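Local coordinates for SusD superfamily protein (Bacteroides vulgatus ATCC 8482, PDB 3JQ0) that is a SusD-family protein that probably binds nutrients, most likely sugars, at the outer membrane, at residues Ser70-Met75 with Trp473-Gly478. Sequence-based numbering, arbitrary orientation. Where two conformers were deposited one is given.
Sequences SNYGDM and WPIDAG
A helix N-cap, D476 before helix 477-482, meets N71 at the start of a left-handed helical turn that leads into helix 75-91. The backbone N of N71 donates to D476 OD1 over 2.9 Å; the N-H to acceptor angle is 158°, and the donor comes on the syn side of the carboxylate, 33° out of its plane. The same oxygen lies 3.4 Å from S70 CA and is also hydrogen-bonded to T479 OG1, while the carboxylate caps a backbone N of its own helix. With CG set between backbone N and carbonyl carbon (chi1 63°), D476 can serve the helix start and the neighbouring loop together. Positive phi from N71 to D74 winds the left-handed turn, closed by i to i+3 backbone bonds such as G73 N to S70 O, 3.0 Å. Deeper in, the buried Y72 and I475 side chains cross at a slant, the methyl meeting the hydroxyl end of the ring: I475 CD1 lies 3.5 Å from Y72 OH and 4.3 Å from Y72 CZ. The tyrosine ring also meets W122 and Y76 edge to face, tying this buried pair to helices 97-122 and 75-91. The arrangement is that of an aspartate N-cap whose carboxylate is shared with a loop distant in sequence.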
ATOM      1  N   SER A  70       5.961  15.525  -7.684  1.00  8.16           N
ATOM      2  CA  SER A  70       6.631  16.764  -7.307  0.52  8.06           C
ATOM      3  C   SER A  70       6.558  17.061  -5.822  1.00  8.20           C
ATOM      4  O   SER A  70       5.653  16.618  -5.116  1.00  9.03           O
ATOM      5  CB  SER A  70       6.038  17.964  -8.073  0.52  8.87           C
ATOM      6  OG  SER A  70       6.522  17.994  -9.399  0.52  8.76           O
ATOM      7  N   ASN A  71       7.501  17.890  -5.370  1.00  8.18           N
ATOM      8  CA  ASN A  71       7.422  18.531  -4.054  1.00  8.76           C
ATOM      9  C   ASN A  71       7.159  17.596  -2.911  1.00  7.85           C
ATOM     10  O   ASN A  71       6.285  17.838  -2.069  1.00  8.57           O
ATOM     11  CB  ASN A  71       6.391  19.684  -4.053  1.00  9.23           C
ATOM     12  CG  ASN A  71       6.553  20.641  -2.853  1.00  9.71           C
ATOM     13  OD1 ASN A  71       7.670  20.812  -2.351  1.00 12.80           O
ATOM     14  ND2 ASN A  71       5.489  21.251  -2.409  1.00 14.42           N
ATOM     15  N   TYR A  72       7.877  16.492  -2.901  1.00  8.09           N
ATOM     16  CA  TYR A  72       7.802  15.538  -1.785  1.00  8.48           C
ATOM     17  C   TYR A  72       6.364  15.066  -1.559  1.00  8.98           C
ATOM     18  O   TYR A  72       5.952  14.797  -0.420  1.00  9.20           O
ATOM     19  CB  TYR A  72       8.429  16.121  -0.511  1.00  8.70           C
ATOM     20  CG  TYR A  72       9.890  16.456  -0.663  1.00  7.93           C
ATOM     21  CD1 TYR A  72      10.871  15.477  -0.753  1.00  8.36           C
ATOM     22  CD2 TYR A  72      10.288  17.803  -0.809  1.00  8.99           C
ATOM     23  CE1 TYR A  72      12.209  15.808  -0.863  1.00  8.74           C
ATOM     24  CE2 TYR A  72      11.646  18.135  -0.895  1.00  9.51           C
ATOM     25  CZ  TYR A  72      12.591  17.136  -0.913  1.00  8.46           C
ATOM     26  OH  TYR A  72      13.916  17.500  -0.938  1.00 10.42           O
ATOM     27  N   GLY A  73       5.605  14.933  -2.632  1.00  9.62           N
ATOM     28  CA  GLY A  73       4.231  14.483  -2.508  1.00 10.67           C
ATOM     29  C   GLY A  73       3.328  15.404  -1.722  1.00 10.83           C
ATOM     30  O   GLY A  73       2.303  14.948  -1.233  1.00 12.01           O
ATOM     31  N   ASP A  74       3.704  16.677  -1.586  1.00 10.07           N
ATOM     32  CA  ASP A  74       2.997  17.649  -0.815  0.52 10.30           C
ATOM     33  C   ASP A  74       2.891  17.266   0.674  1.00  9.55           C
ATOM     34  O   ASP A  74       1.979  17.683   1.373  1.00 10.88           O
ATOM     35  CB  ASP A  74       1.647  17.889  -1.464  0.52 11.68           C
ATOM     36  CG  ASP A  74       1.027  19.121  -0.994  0.52 11.75           C
ATOM     37  OD1 ASP A  74       1.741  20.118  -0.730  0.52 14.41           O
ATOM     38  OD2 ASP A  74      -0.210  19.087  -0.833  0.52 14.26           O
HETATM   39  N   MSE A  75       3.839  16.473   1.156  1.00  9.96           N
HETATM   40  CA  MSE A  75       3.770  16.006   2.558  1.00 10.17           C
HETATM   41  C   MSE A  75       4.167  17.028   3.606  1.00  9.18           C
HETATM   42  O   MSE A  75       3.689  16.960   4.734  1.00 10.36           O
HETATM   43  CB  MSE A  75       4.530  14.705   2.706  1.00  9.65           C
HETATM   44  CG  MSE A  75       3.846  13.539   2.034  1.00 11.62           C
HETATM   45 SE   MSE A  75       4.793  11.856   2.384  1.00 11.42          SE
HETATM   46  CE  MSE A  75       5.630  11.611   0.713  1.00 15.53           C
ATOM     47  N   TRP A 473      13.791   8.939  -5.707  1.00  6.94           N
ATOM     48  CA  TRP A 473      13.038   9.727  -6.650  1.00  6.82           C
ATOM     49  C   TRP A 473      13.725  11.069  -6.839  1.00  6.49           C
ATOM     50  O   TRP A 473      14.335  11.591  -5.908  1.00  7.36           O
ATOM     51  CB  TRP A 473      11.626   9.967  -6.123  1.00  7.51           C
ATOM     52  CG  TRP A 473      10.741   8.718  -6.078  1.00  7.00           C
ATOM     53  CD1 TRP A 473      10.946   7.614  -5.311  1.00  7.09           C
ATOM     54  CD2 TRP A 473       9.494   8.503  -6.757  1.00  7.44           C
ATOM     55  NE1 TRP A 473       9.957   6.694  -5.530  1.00  7.09           N
ATOM     56  CE2 TRP A 473       9.045   7.229  -6.403  1.00  7.44           C
ATOM     57  CE3 TRP A 473       8.739   9.251  -7.658  1.00  8.46           C
ATOM     58  CZ2 TRP A 473       7.830   6.701  -6.849  1.00  7.74           C
ATOM     59  CZ3 TRP A 473       7.543   8.727  -8.119  1.00  9.95           C
ATOM     60  CH2 TRP A 473       7.112   7.457  -7.720  1.00  9.33           C
ATOM     61  N   PRO A 474      13.637  11.644  -8.036  1.00  7.17           N
ATOM     62  CA  PRO A 474      14.200  12.973  -8.278  1.00  7.28           C
ATOM     63  C   PRO A 474      13.354  14.072  -7.642  1.00  7.38           C
ATOM     64  O   PRO A 474      12.193  13.843  -7.267  1.00  7.60           O
ATOM     65  CB  PRO A 474      14.188  13.065  -9.798  1.00  8.41           C
ATOM     66  CG  PRO A 474      12.953  12.265 -10.207  1.00  7.82           C
ATOM     67  CD  PRO A 474      12.899  11.120  -9.201  1.00  6.85           C
ATOM     68  N   ILE A 475      13.920  15.246  -7.565  1.00  7.72           N
ATOM     69  CA  ILE A 475      13.258  16.465  -7.097  1.00  7.54           C
ATOM     70  C   ILE A 475      13.025  17.404  -8.278  1.00  7.91           C
ATOM     71  O   ILE A 475      13.919  17.654  -9.058  1.00  8.02           O
ATOM     72  CB  ILE A 475      14.104  17.187  -6.006  1.00  8.39           C
ATOM     73  CG1 ILE A 475      14.489  16.242  -4.858  1.00  8.33           C
ATOM     74  CG2 ILE A 475      13.343  18.424  -5.493  1.00  9.11           C
ATOM     75  CD1 ILE A 475      15.554  16.805  -3.947  1.00 10.93           C
ATOM     76  N   ASP A 476      11.791  17.892  -8.406  1.00  7.59           N
ATOM     77  CA  ASP A 476      11.440  18.794  -9.532  1.00  7.62           C
ATOM     78  C   ASP A 476      12.074  20.163  -9.370  1.00  7.87           C
ATOM     79  O   ASP A 476      12.391  20.620  -8.255  1.00  8.29           O
ATOM     80  CB  ASP A 476       9.945  18.918  -9.649  1.00  8.29           C
ATOM     81  CG  ASP A 476       9.326  19.532  -8.435  1.00  7.95           C
ATOM     82  OD1 ASP A 476       9.322  18.886  -7.369  1.00  9.77           O
ATOM     83  OD2 ASP A 476       8.899  20.709  -8.521  1.00  9.65           O
ATOM     84  N   ALA A 477      12.215  20.833 -10.509  1.00  7.45           N
ATOM     85  CA  ALA A 477      12.785  22.171 -10.522  1.00  8.51           C
ATOM     86  C   ALA A 477      12.001  23.211  -9.740  1.00  7.98           C
ATOM     87  O   ALA A 477      12.581  24.094  -9.128  1.00  9.50           O
ATOM     88  CB  ALA A 477      12.944  22.625 -11.968  1.00  8.84           C
ATOM     89  N   GLY A 478      10.684  23.107  -9.724  1.00  8.34           N
ATOM     90  CA  GLY A 478       9.883  24.035  -8.938  1.00  9.14           C
ATOM     91  C   GLY A 478      10.242  23.949  -7.467  1.00  8.95           C
ATOM     92  O   GLY A 478      10.337  24.952  -6.741  1.00 10.70           O
TER